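Local coordinates for protein diacylglycerol O-acyltransferase (PDB 6CHJ) that makes wax esters and probably also transfers an acyl group from acyl-CoA to diacylglycerol, giving triacylglycerol and CoA, at residues F29-P32 with E33-D37; S137-D140 with G141-M145; S62-G66 with Q67-V71. All coordinates share one frame; numbering follows the deposited sequence.

Contact 1: residues F29-P32 with E33-D37; sequences FSFP and EGAPD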
loop_
_atom_site.group_PDB
_atom_site.type_symbol
_atom_site.label_atom_id
_atom_site.label_comp_id
_atom_site.label_asym_id
_atom_site.label_seq_id
_atom_site.Cartn_x
_atom_site.Cartn_y
_atom_site.Cartn_z
ATOM N N PHE B 29 12.457 -2.881 19.506
ATOM C CA PHE B 29 13.459 -3.642 20.236
ATOM C C PHE B 29 14.762 -2.865 20.333
ATOM O O PHE B 29 15.014 -1.922 19.581
ATOM C CB PHE B 29 13.789 -4.983 19.592
ATOM C CG PHE B 29 12.617 -5.872 19.356
ATOM C CD1 PHE B 29 12.260 -6.829 20.290
ATOM C CD2 PHE B 29 11.921 -5.811 18.162
ATOM C CE1 PHE B 29 11.187 -7.699 20.060
ATOM C CE2 PHE B 29 10.857 -6.660 17.929
ATOM C CZ PHE B 29 10.484 -7.607 18.887
ATOM N N SER B 30 15.597 -3.286 21.273
ATOM C CA SER B 30 16.974 -2.830 21.331
ATOM C C SER B 30 17.879 -3.910 20.752
ATOM O O SER B 30 17.524 -5.098 20.743
ATOM C CB SER B 30 17.378 -2.488 22.765
ATOM O OG SER B 30 16.953 -1.180 23.090
ATOM N N PHE B 31 19.027 -3.484 20.223
ATOM C CA PHE B 31 20.046 -4.450 19.828
ATOM C C PHE B 31 20.356 -5.364 21.013
ATOM O O PHE B 31 20.541 -4.866 22.136
ATOM C CB PHE B 31 21.342 -3.763 19.389
ATOM C CG PHE B 31 21.339 -3.245 17.973
ATOM C CD1 PHE B 31 20.147 -3.001 17.294
ATOM C CD2 PHE B 31 22.550 -2.968 17.328
ATOM C CE1 PHE B 31 20.158 -2.492 16.000
ATOM C CE2 PHE B 31 22.565 -2.462 16.032
ATOM C CZ PHE B 31 21.364 -2.231 15.367
ATOM N N PRO B 32 20.427 -6.681 20.820
ATOM C CA PRO B 32 20.874 -7.545 21.922
ATOM C C PRO B 32 22.288 -7.151 22.326
ATOM O O PRO B 32 23.080 -6.687 21.500
ATOM C CB PRO B 32 20.821 -8.963 21.333
ATOM C CG PRO B 32 20.062 -8.833 20.014
ATOM C CD PRO B 32 20.298 -7.417 19.551
ATOM N N GLU B 33 22.589 -7.293 23.618
ATOM C CA GLU B 33 23.878 -6.827 24.116
ATOM C C GLU B 33 25.022 -7.497 23.364
ATOM O O GLU B 33 25.039 -8.723 23.182
ATOM C CB GLU B 33 24.010 -7.077 25.622
ATOM C CG GLU B 33 25.286 -6.481 26.271
ATOM C CD GLU B 33 25.639 -5.060 25.794
ATOM O OE1 GLU B 33 25.441 -4.098 26.571
ATOM O OE2 GLU B 33 26.146 -4.901 24.658
ATOM N N GLY B 34 25.957 -6.669 22.902
ATOM C CA GLY B 34 27.113 -7.150 22.173
ATOM C C GLY B 34 26.878 -7.498 20.721
ATOM O O GLY B 34 27.545 -8.393 20.197
ATOM N N ALA B 35 25.944 -6.811 20.053
ATOM C CA ALA B 35 25.522 -7.015 18.675
ATOM C C ALA B 35 26.383 -6.191 17.734
ATOM O O ALA B 35 26.680 -5.025 18.027
ATOM C CB ALA B 35 24.063 -6.617 18.486
ATOM N N PRO B 36 26.766 -6.776 16.597
ATOM C CA PRO B 36 27.527 -6.011 15.604
ATOM C C PRO B 36 26.712 -4.827 15.106
ATOM O O PRO B 36 25.482 -4.867 15.071
ATOM C CB PRO B 36 27.778 -7.032 14.490
ATOM C CG PRO B 36 26.679 -8.021 14.648
ATOM C CD PRO B 36 26.401 -8.116 16.114
ATOM N N ASP B 37 27.420 -3.758 14.734
ATOM C CA ASP B 37 26.826 -2.541 14.190
ATOM C C ASP B 37 25.765 -2.818 13.128
ATOM O O ASP B 37 24.839 -2.022 12.944
ATOM C CB ASP B 37 27.915 -1.649 13.581
ATOM C CG ASP B 37 28.668 -0.851 14.621
ATOM O OD1 ASP B 37 28.085 -0.597 15.692
ATOM O OD2 ASP B 37 29.838 -0.473 14.365
#

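Contact 2: residues S137-D140 with G141-M145; sequences SLVD and GVSAM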
loop_
_atom_site.group_PDB
_atom_site.type_symbol
_atom_site.label_atom_id
_atom_site.label_comp_id
_atom_site.label_asym_id
_atom_site.label_seq_id
_atom_site.Cartn_x
_atom_site.Cartn_y
_atom_site.Cartn_z
ATOM N N SER B 137 -10.179 -10.488 9.034
ATOM C CA SER B 137 -10.817 -11.738 8.613
ATOM C C SER B 137 -9.986 -12.963 8.968
ATOM O O SER B 137 -10.542 -14.048 9.154
ATOM C CB SER B 137 -11.071 -11.743 7.115
ATOM O OG SER B 137 -12.360 -11.232 6.851
ATOM N N LEU B 138 -8.664 -12.815 9.050
ATOM C CA LEU B 138 -7.779 -13.941 9.309
ATOM C C LEU B 138 -7.400 -14.055 10.780
ATOM O O LEU B 138 -7.336 -15.163 11.315
ATOM C CB LEU B 138 -6.511 -13.826 8.452
ATOM C CG LEU B 138 -5.654 -15.090 8.428
ATOM C CD1 LEU B 138 -6.360 -16.174 7.617
ATOM C CD2 LEU B 138 -4.264 -14.809 7.867
ATOM N N VAL B 139 -7.118 -12.938 11.441
ATOM C CA VAL B 139 -6.823 -12.916 12.870
ATOM C C VAL B 139 -7.413 -11.643 13.469
ATOM O O VAL B 139 -7.113 -10.537 13.004
ATOM C CB VAL B 139 -5.309 -12.984 13.146
ATOM C CG1 VAL B 139 -5.024 -12.848 14.632
ATOM C CG2 VAL B 139 -4.709 -14.279 12.598
ATOM N N ASP B 140 -8.243 -11.792 14.504
ATOM C CA ASP B 140 -8.782 -10.624 15.195
ATOM C C ASP B 140 -7.656 -9.848 15.880
ATOM O O ASP B 140 -6.479 -10.222 15.832
ATOM C CB ASP B 140 -9.860 -11.034 16.196
ATOM C CG ASP B 140 -9.310 -11.876 17.318
ATOM O OD1 ASP B 140 -9.335 -13.122 17.190
ATOM O OD2 ASP B 140 -8.826 -11.297 18.312
ATOM N N GLY B 141 -8.029 -8.739 16.525
ATOM C CA GLY B 141 -7.064 -7.814 17.092
ATOM C C GLY B 141 -6.312 -8.282 18.324
ATOM O O GLY B 141 -5.110 -8.016 18.457
ATOM N N VAL B 142 -6.984 -8.976 19.241
ATOM C CA VAL B 142 -6.313 -9.325 20.485
ATOM C C VAL B 142 -5.429 -10.553 20.295
ATOM O O VAL B 142 -4.251 -10.542 20.669
ATOM C CB VAL B 142 -7.338 -9.496 21.621
ATOM C CG1 VAL B 142 -7.923 -8.166 21.931
ATOM C CG2 VAL B 142 -8.447 -10.425 21.229
ATOM N N SER B 143 -5.954 -11.618 19.669
ATOM C CA SER B 143 -5.113 -12.792 19.424
ATOM C C SER B 143 -3.949 -12.462 18.499
ATOM O O SER B 143 -2.880 -13.071 18.609
ATOM C CB SER B 143 -5.941 -13.951 18.862
ATOM O OG SER B 143 -6.744 -13.557 17.768
ATOM N N ALA B 144 -4.121 -11.493 17.599
ATOM C CA ALA B 144 -2.965 -10.967 16.887
ATOM C C ALA B 144 -1.937 -10.444 17.873
ATOM O O ALA B 144 -0.771 -10.862 17.853
ATOM C CB ALA B 144 -3.379 -9.870 15.906
ATOM N N MET B 145 -2.354 -9.551 18.774
ATOM C CA MET B 145 -1.393 -9.008 19.726
ATOM C C MET B 145 -1.115 -9.956 20.885
ATOM O O MET B 145 -0.338 -9.602 21.778
ATOM C CB MET B 145 -1.849 -7.630 20.232
ATOM C CG MET B 145 -1.690 -6.516 19.160
ATOM S SD MET B 145 -0.799 -4.995 19.641
ATOM C CE MET B 145 0.951 -5.429 19.592
#

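Contact 3: residues S62-G66 with Q67-V71; sequences SYRLG and QPVWV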
loop_
_atom_site.group_PDB
_atom_site.type_symbol
_atom_site.label_atom_id
_atom_site.label_comp_id
_atom_site.label_asym_id
_atom_site.label_seq_id
_atom_site.Cartn_x
_atom_site.Cartn_y
_atom_site.Cartn_z
ATOM N N SER B 62 -10.449 -18.209 -0.665
ATOM C CA SER B 62 -10.941 -18.799 -1.898
ATOM C C SER B 62 -12.446 -18.944 -1.766
ATOM O O SER B 62 -12.989 -18.948 -0.659
ATOM C CB SER B 62 -10.283 -20.149 -2.176
ATOM O OG SER B 62 -10.202 -20.387 -3.566
ATOM N N TYR B 63 -13.126 -19.048 -2.900
ATOM C CA TYR B 63 -14.574 -19.182 -2.898
ATOM C C TYR B 63 -14.975 -20.529 -3.491
ATOM O O TYR B 63 -14.403 -20.979 -4.492
ATOM C CB TYR B 63 -15.240 -18.035 -3.670
ATOM C CG TYR B 63 -15.047 -16.665 -3.044
ATOM C CD1 TYR B 63 -16.039 -16.084 -2.250
ATOM C CD2 TYR B 63 -13.867 -15.957 -3.239
ATOM C CE1 TYR B 63 -15.857 -14.826 -1.681
ATOM C CE2 TYR B 63 -13.676 -14.714 -2.677
ATOM C CZ TYR B 63 -14.666 -14.152 -1.902
ATOM O OH TYR B 63 -14.439 -12.910 -1.367
ATOM N N ARG B 64 -15.943 -21.176 -2.843
ATOM C CA ARG B 64 -16.551 -22.407 -3.341
ATOM C C ARG B 64 -17.893 -22.024 -3.956
ATOM O O ARG B 64 -18.902 -21.901 -3.252
ATOM C CB ARG B 64 -16.693 -23.440 -2.229
ATOM C CG ARG B 64 -15.433 -24.272 -2.027
ATOM C CD ARG B 64 -15.777 -25.729 -1.767
ATOM N NE ARG B 64 -16.967 -26.134 -2.512
ATOM C CZ ARG B 64 -17.525 -27.342 -2.449
ATOM N NH1 ARG B 64 -17.000 -28.277 -1.661
ATOM N NH2 ARG B 64 -18.612 -27.614 -3.168
ATOM N N LEU B 65 -17.884 -21.824 -5.281
ATOM C CA LEU B 65 -19.003 -21.283 -6.050
ATOM C C LEU B 65 -19.355 -19.870 -5.588
ATOM O O LEU B 65 -18.983 -18.887 -6.242
ATOM C CB LEU B 65 -20.227 -22.205 -5.967
ATOM C CG LEU B 65 -21.217 -22.150 -7.140
ATOM C CD1 LEU B 65 -20.762 -23.044 -8.291
ATOM C CD2 LEU B 65 -22.633 -22.510 -6.682
ATOM N N GLY B 66 -20.067 -19.750 -4.468
ATOM C CA GLY B 66 -20.430 -18.434 -3.982
ATOM C C GLY B 66 -19.903 -18.077 -2.606
ATOM O O GLY B 66 -19.873 -16.897 -2.240
ATOM N N GLN B 67 -19.467 -19.078 -1.836
ATOM C CA GLN B 67 -19.205 -18.868 -0.419
ATOM C C GLN B 67 -17.711 -18.852 -0.104
ATOM O O GLN B 67 -16.962 -19.716 -0.582
ATOM C CB GLN B 67 -19.911 -19.952 0.408
ATOM C CG GLN B 67 -20.603 -19.427 1.674
ATOM C CD GLN B 67 -21.600 -18.276 1.431
ATOM O OE1 GLN B 67 -22.032 -17.580 2.360
ATOM N NE2 GLN B 67 -21.968 -18.083 0.167
ATOM N N PRO B 68 -17.254 -17.895 0.705
ATOM C CA PRO B 68 -15.816 -17.752 0.958
ATOM C C PRO B 68 -15.294 -18.789 1.939
ATOM O O PRO B 68 -15.907 -19.068 2.972
ATOM C CB PRO B 68 -15.707 -16.338 1.545
ATOM C CG PRO B 68 -17.026 -16.128 2.230
ATOM C CD PRO B 68 -18.046 -16.840 1.366
ATOM N N VAL B 69 -14.131 -19.354 1.609
ATOM C CA VAL B 69 -13.486 -20.372 2.429
ATOM C C VAL B 69 -11.992 -20.103 2.472
ATOM O O VAL B 69 -11.425 -19.486 1.566
ATOM C CB VAL B 69 -13.747 -21.801 1.905
ATOM C CG1 VAL B 69 -15.232 -22.091 1.861
ATOM C CG2 VAL B 69 -13.119 -21.990 0.528
ATOM N N TRP B 70 -11.359 -20.565 3.544
ATOM C CA TRP B 70 -9.911 -20.606 3.610
ATOM C C TRP B 70 -9.401 -21.862 2.918
ATOM O O TRP B 70 -10.099 -22.877 2.841
ATOM C CB TRP B 70 -9.432 -20.599 5.059
ATOM C CG TRP B 70 -9.789 -19.390 5.866
ATOM C CD1 TRP B 70 -10.401 -19.380 7.087
ATOM C CD2 TRP B 70 -9.529 -18.017 5.538
ATOM N NE1 TRP B 70 -10.541 -18.090 7.539
ATOM C CE2 TRP B 70 -10.013 -17.234 6.608
ATOM C CE3 TRP B 70 -8.942 -17.372 4.445
ATOM C CZ2 TRP B 70 -9.932 -15.843 6.612
ATOM C CZ3 TRP B 70 -8.864 -15.994 4.451
ATOM C CH2 TRP B 70 -9.361 -15.242 5.527
ATOM N N VAL B 71 -8.166 -21.793 2.422
ATOM C CA VAL B 71 -7.510 -22.929 1.780
ATOM C C VAL B 71 -6.019 -22.871 2.078
ATOM O O VAL B 71 -5.431 -21.795 2.228
ATOM C CB VAL B 71 -7.733 -22.980 0.246
ATOM C CG1 VAL B 71 -9.142 -23.437 -0.085
ATOM C CG2 VAL B 71 -7.448 -21.639 -0.380
#

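Contact 1: residues F29-P32 with E33-D37
Phe31 and Ala35 meet across a tight reversal of the chain, methylene against methyl. CB of Phe31 lies 4.0 Å from CB of Ala35, and the same methyl is also close to CD2 of Phe31, reaching the ring obliquely. With CG beside its own backbone N and anti to the carbonyl carbon (chi1 -81°), the ring is directed along the returning chain and not out past the turn. At its far end CE2 comes 3.9 Å from O of Asp37, a carbonyl near the ring plane, where the weakly positive aromatic C-H rim suits an oxygen. O of Pro36 is equally near CE2 but approaches obliquely. The ring also rests on Val40 of helix 39-49 and on Arg126, whose NH2 donates a hydrogen bond to O of Ala35.

CD of Pro32 lies beside CB of Phe31 on the same side of the methyl, 4.0 Å from CB of Ala35. Alanine suits this place because a larger side chain would run into these two and into O of Pro32, only 3.2 Å from CB of Ala35. Gly34 accepts the positive phi (79°) of the third position. Together Pro32 to Ala35 form a type II beta turn, which leads from strand 22-30 towards helix 39-49.

Contact 2: residues S137-D140 with G141-M145
The carboxylate of Asp140 faces the first turn of helix 141-150 with its two oxygens divided between different donors. OD1 receives the hydroxyl OG of Ser143 at 2.7 Å, from 49° above the carboxylate plane. OD2 takes the backbone N of Ser143 at 3.2 Å, again from out of the plane but in a nearly straight bond (166° at the hydrogen), and is also met weakly by N of Val142. CG of Asp140 sits between its own backbone N and carbonyl carbon (chi1 65°), a rotation that turns the carboxylate onto the helix start. The side chain of Val142 crosses that of Asp140 obliquely, bringing CG2 within 3.1 Å of OD2 of Asp140.

On another flank, CG1 of Val139 rests 3.6 Å from CB of Ala144, a small apolar pair beside the polar cap. N of Ala144 donates to O of Asp140, opening the helical pattern.

Without the carboxylate, as with an alanine here, the amide and hydroxyl of Ser143 would probably lose their acceptors, the weak bond from N of Val142 would go too, and the helix start could fray.

Asp140 and Gly141 end the HHxxxDG signature of the family, which begins at His135 and is associated with the acyltransferase active site. The chemistry implies that this aspartate is spent, at least partly, as an N-cap that sets the loop's geometry against the helix.

Contact 3: residues S62-G66 with Q67-V71
Gln67 and Arg64 close the tight two-residue turn of a beta hairpin, strands 59-64 and 67-72, joined through Leu65 and Gly66. They form a hydrogen-bonded antiparallel pair: N of Arg64 gives to O of Gln67 at 2.9 Å, while N of Gln67 returns a bond to O of Arg64 at 3.2 Å. Leu65 adopts a positive phi (61°) at the bend, and Gly66 after it completes the turn. The chain of Gln67 bends at chi2, which keeps its amide near the turn, while OE1 is weakly bonded to Gln196.

Pro68 comes next, opposite Tyr63 in a non-hydrogen-bonded pair, a position in which the missing N-H of proline costs no bond to the partner strand. Its ring offers a compact apolar surface to the tyrosine: CB of Pro68 lies 3.6 Å from CE1 of Tyr63, and the two side chains are inclined to each other. Tyr63 places CG beside its backbone N (chi1 -65°), which brings its CD1 and CE1 atoms against Pro68, the side chain extending roughly perpendicular to the run of the second strand. Pro68 also touches Leu4 and Gln9.

Val69 pairs with Ser62 by two short bonds, N of Val69 to O of Ser62 at 2.6 Å and N of Ser62 to O of Val69 at 2.7 Å. Its branched side chain suits a strand, and CG2 of Val69 reaches CG of Arg64, 4.1 Å away, on the face shared by Ser62, Arg64, Gln67 and Val69.

Trp70 points away from residues 62-66 and buries its ring against Leu4, Leu61 and Met114.

Val71 turns back toward the first strand, and there its CG2 stops 3.7 Å from CB of Ser62.

Along the chain contact 1 comes first, contact 3 second and contact 2 last, all within the family's catalytic domain range. Contact 1 begins on the last residues of strand 22-30, which pairs antiparallel with strand 127-135 in the six-stranded mixed sheet, and runs into the loop after it; contact 2 follows that second strand, their centres about 30 Å apart. Contact 3, in a separate two-stranded hairpin, lies about 45 Å from contact 1 and 21 Å from contact 2, centre to centre. Contacts 2 and 3 nevertheless touch: CZ2 of Trp70 packs 3.2 Å from O of Ser137 and 3.7 Å from CD1 of Leu138. The hairpin thus leans on the HHxxxDG loop, whereas contact 1 lies at the surface, touching neither.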